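RILP-like protein 2 (Mus musculus, PDB 4KP3) takes part in cell shape control and neuronal morphogenesis, promoting dendritic spines, and in protein transport, including transport away from primary cilia. Local coordinates at residues E20-S28 against D36-R46. Numbering follows the deposited sequence.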
loop_
_atom_site.group_PDB
_atom_site.type_symbol
_atom_site.label_atom_id
_atom_site.label_comp_id
_atom_site.label_asym_id
_atom_site.label_seq_id
_atom_site.Cartn_x
_atom_site.Cartn_y
_atom_site.Cartn_z
ATOM N N GLU E 20 4.193 -7.469 13.741
ATOM C CA GLU E 20 4.102 -8.825 13.208
ATOM C C GLU E 20 4.909 -8.943 11.923
ATOM O O GLU E 20 5.208 -10.046 11.466
ATOM C CB GLU E 20 2.646 -9.211 12.936
ATOM C CG GLU E 20 1.739 -9.186 14.154
ATOM C CD GLU E 20 1.250 -7.792 14.499
ATOM O OE1 GLU E 20 1.636 -6.831 13.801
ATOM O OE2 GLU E 20 0.476 -7.658 15.471
ATOM N N ASP E 21 5.254 -7.797 11.345
ATOM C CA ASP E 21 5.988 -7.758 10.086
ATOM C C ASP E 21 7.294 -6.989 10.246
ATOM O O ASP E 21 7.980 -6.706 9.263
ATOM C CB ASP E 21 5.134 -7.111 8.997
ATOM C CG ASP E 21 4.819 -5.653 9.289
ATOM O OD1 ASP E 21 4.870 -5.244 10.470
ATOM O OD2 ASP E 21 4.511 -4.918 8.331
ATOM N N GLU E 22 7.615 -6.653 11.492
ATOM C CA GLU E 22 8.828 -5.919 11.831
ATOM C C GLU E 22 10.048 -6.584 11.204
ATOM O O GLU E 22 10.866 -5.927 10.563
ATOM C CB GLU E 22 8.984 -5.851 13.355
ATOM C CG GLU E 22 9.893 -4.743 13.855
ATOM C CD GLU E 22 9.731 -4.488 15.343
ATOM O OE1 GLU E 22 9.691 -5.468 16.119
ATOM O OE2 GLU E 22 9.631 -3.306 15.735
ATOM N N GLY E 23 10.145 -7.898 11.376
ATOM C CA GLY E 23 11.237 -8.665 10.815
ATOM C C GLY E 23 11.147 -8.795 9.308
ATOM O O GLY E 23 12.170 -8.868 8.627
ATOM N N ALA E 24 9.927 -8.829 8.779
ATOM C CA ALA E 24 9.748 -8.906 7.332
ATOM C C ALA E 24 10.181 -7.600 6.653
ATOM O O ALA E 24 11.049 -7.603 5.784
ATOM C CB ALA E 24 8.309 -9.247 6.984
ATOM N N LEU E 25 9.583 -6.488 7.071
ATOM C CA LEU E 25 9.892 -5.181 6.496
ATOM C C LEU E 25 11.369 -4.807 6.629
ATOM O O LEU E 25 11.903 -4.070 5.803
ATOM C CB LEU E 25 9.035 -4.093 7.147
ATOM C CG LEU E 25 7.515 -4.140 6.957
ATOM C CD1 LEU E 25 6.865 -2.995 7.710
ATOM C CD2 LEU E 25 7.148 -4.078 5.488
ATOM N N ALA E 26 12.021 -5.318 7.669
ATOM C CA ALA E 26 13.413 -4.971 7.949
ATOM C C ALA E 26 14.387 -5.830 7.155
ATOM O O ALA E 26 15.586 -5.547 7.108
ATOM C CB ALA E 26 13.702 -5.093 9.436
ATOM N N LYS E 27 13.870 -6.885 6.539
ATOM C CA LYS E 27 14.715 -7.816 5.808
ATOM C C LYS E 27 15.241 -7.203 4.523
ATOM O O LYS E 27 14.662 -6.257 3.986
ATOM C CB LYS E 27 13.951 -9.102 5.501
ATOM C CG LYS E 27 14.393 -10.294 6.327
ATOM C CD LYS E 27 13.527 -11.503 6.041
ATOM C CE LYS E 27 14.252 -12.798 6.354
ATOM N NZ LYS E 27 13.433 -13.987 5.987
ATOM N N SER E 28 16.359 -7.733 4.046
ATOM C CA SER E 28 16.855 -7.377 2.729
ATOM C C SER E 28 15.930 -8.042 1.715
ATOM O O SER E 28 15.563 -9.203 1.891
ATOM C CB SER E 28 18.287 -7.872 2.553
ATOM O OG SER E 28 18.938 -7.166 1.512
ATOM N N ASP E 36 7.231 -14.239 4.346
ATOM C CA ASP E 36 7.435 -12.843 4.731
ATOM C C ASP E 36 6.458 -11.920 4.011
ATOM O O ASP E 36 5.937 -10.972 4.597
ATOM C CB ASP E 36 8.867 -12.398 4.438
ATOM C CG ASP E 36 9.885 -13.090 5.317
ATOM O OD1 ASP E 36 9.524 -13.504 6.438
ATOM O OD2 ASP E 36 11.050 -13.212 4.885
ATOM N N VAL E 37 6.207 -12.209 2.739
ATOM C CA VAL E 37 5.266 -11.426 1.948
ATOM C C VAL E 37 3.856 -11.570 2.526
ATOM O O VAL E 37 3.137 -10.583 2.693
ATOM C CB VAL E 37 5.294 -11.861 0.463
ATOM C CG1 VAL E 37 4.228 -11.137 -0.342
ATOM C CG2 VAL E 37 6.672 -11.625 -0.130
ATOM N N TYR E 38 3.477 -12.806 2.840
ATOM C CA TYR E 38 2.189 -13.091 3.471
ATOM C C TYR E 38 2.019 -12.343 4.796
ATOM O O TYR E 38 0.937 -11.842 5.102
ATOM C CB TYR E 38 2.026 -14.595 3.698
ATOM C CG TYR E 38 2.139 -15.420 2.437
ATOM C CD1 TYR E 38 1.832 -14.874 1.199
ATOM C CD2 TYR E 38 2.562 -16.742 2.484
ATOM C CE1 TYR E 38 1.938 -15.616 0.046
ATOM C CE2 TYR E 38 2.671 -17.497 1.332
ATOM C CZ TYR E 38 2.356 -16.928 0.115
ATOM O OH TYR E 38 2.461 -17.671 -1.039
ATOM N N ASP E 39 3.096 -12.271 5.573
ATOM C CA ASP E 39 3.077 -11.550 6.843
ATOM C C ASP E 39 2.816 -10.060 6.631
ATOM O O ASP E 39 1.940 -9.485 7.273
ATOM C CB ASP E 39 4.389 -11.751 7.610
ATOM C CG ASP E 39 4.521 -13.148 8.187
ATOM O OD1 ASP E 39 3.503 -13.870 8.256
ATOM O OD2 ASP E 39 5.645 -13.522 8.582
ATOM N N ILE E 40 3.578 -9.453 5.721
ATOM C CA ILE E 40 3.411 -8.047 5.365
ATOM C C ILE E 40 1.983 -7.778 4.903
ATOM O O ILE E 40 1.385 -6.758 5.252
ATOM C CB ILE E 40 4.390 -7.638 4.240
ATOM C CG1 ILE E 40 5.838 -7.750 4.718
ATOM C CG2 ILE E 40 4.112 -6.216 3.756
ATOM C CD1 ILE E 40 6.868 -7.524 3.615
ATOM N N SER E 41 1.441 -8.706 4.123
ATOM C CA SER E 41 0.089 -8.575 3.592
ATOM C C SER E 41 -0.958 -8.469 4.695
ATOM O O SER E 41 -1.898 -7.677 4.593
ATOM C CB SER E 41 -0.243 -9.765 2.693
ATOM O OG SER E 41 0.713 -9.907 1.659
ATOM N N TYR E 42 -0.799 -9.270 5.745
ATOM C CA TYR E 42 -1.767 -9.251 6.831
ATOM C C TYR E 42 -1.791 -7.910 7.556
ATOM O O TYR E 42 -2.862 -7.346 7.782
ATOM C CB TYR E 42 -1.529 -10.383 7.836
ATOM C CG TYR E 42 -2.423 -10.263 9.047
ATOM C CD1 TYR E 42 -3.805 -10.359 8.924
ATOM C CD2 TYR E 42 -1.893 -10.037 10.308
ATOM C CE1 TYR E 42 -4.633 -10.236 10.024
ATOM C CE2 TYR E 42 -2.713 -9.919 11.420
ATOM C CZ TYR E 42 -4.081 -10.019 11.271
ATOM O OH TYR E 42 -4.900 -9.900 12.372
ATOM N N VAL E 43 -0.621 -7.393 7.913
ATOM C CA VAL E 43 -0.591 -6.155 8.684
ATOM C C VAL E 43 -0.962 -4.931 7.842
ATOM O O VAL E 43 -1.561 -3.986 8.353
ATOM C CB VAL E 43 0.734 -5.959 9.462
ATOM C CG1 VAL E 43 1.564 -7.229 9.432
ATOM C CG2 VAL E 43 1.509 -4.779 8.927
ATOM N N VAL E 44 -0.634 -4.958 6.554
ATOM C CA VAL E 44 -1.083 -3.903 5.654
ATOM C C VAL E 44 -2.604 -3.979 5.519
ATOM O O VAL E 44 -3.288 -2.953 5.508
ATOM C CB VAL E 44 -0.385 -3.987 4.270
ATOM C CG1 VAL E 44 -1.148 -3.198 3.222
ATOM C CG2 VAL E 44 1.050 -3.491 4.369
ATOM N N GLY E 45 -3.127 -5.201 5.444
ATOM C CA GLY E 45 -4.565 -5.426 5.428
ATOM C C GLY E 45 -5.284 -4.836 6.632
ATOM O O GLY E 45 -6.328 -4.202 6.484
ATOM N N ARG E 46 -4.723 -5.039 7.822
ATOM C CA ARG E 46 -5.300 -4.493 9.050
ATOM C C ARG E 46 -5.360 -2.976 9.006
ATOM O O ARG E 46 -6.368 -2.364 9.364
ATOM C CB ARG E 46 -4.482 -4.913 10.276
ATOM C CG ARG E 46 -4.616 -6.364 10.678
ATOM C CD ARG E 46 -4.099 -6.575 12.097
ATOM N NE ARG E 46 -2.830 -5.889 12.336
ATOM C CZ ARG E 46 -1.822 -6.395 13.040
ATOM N NH1 ARG E 46 -1.925 -7.604 13.578
ATOM N NH2 ARG E 46 -0.708 -5.695 13.205
#
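In the RH1 region, the short N-terminal helix 22-25 and its flanking residues fold back on helix 34-49, where A24 and L25 pack against I40 and a salt bridge closes each end. The A24 CB methyl lies 3.7 Å from I40 CG1, and the L25 side chain crosses that of I40 obliquely, CD2 lying 3.9 Å from I40 CD1. With CG1 anti to the carbonyl carbon (chi1 -64°) and the chain extended to CD1, the I40 branch runs toward A24 and L25. One turn further, D21 lays its CB and carboxylate carbon over the two V43 methyls, CB coming within 3.6 Å of CG1. At the K27 end, an extended lysine chain delivers NZ to D36 OD2 at 2.7 Å, on the syn lone pair; the same oxygen also accepts from T33 N. At the other end, R46 NH2 meets E20 OE1 at 2.7 Å, while NH1 to OE2 is a weak bond of 3.1 Å. Although paired two by two, the groups are not coplanar: carboxylate and guanidinium planes stand 75° apart, and NH2 approaches OE1 from above the carboxylate. E20 is poorly ordered, so this bridge is probably mobile. A leucine in place of R46 would probably leave the E20 carboxylate without its cationic mate and free to turn. Beneath, I40 rests on M68 of helix 55-100, while the second subunit adds M70 against I40 and K63 against L25 and V43; its R66 binds the carbonyl oxygens of L25 and K27, tying the short helix and the loop after it to the second subunit.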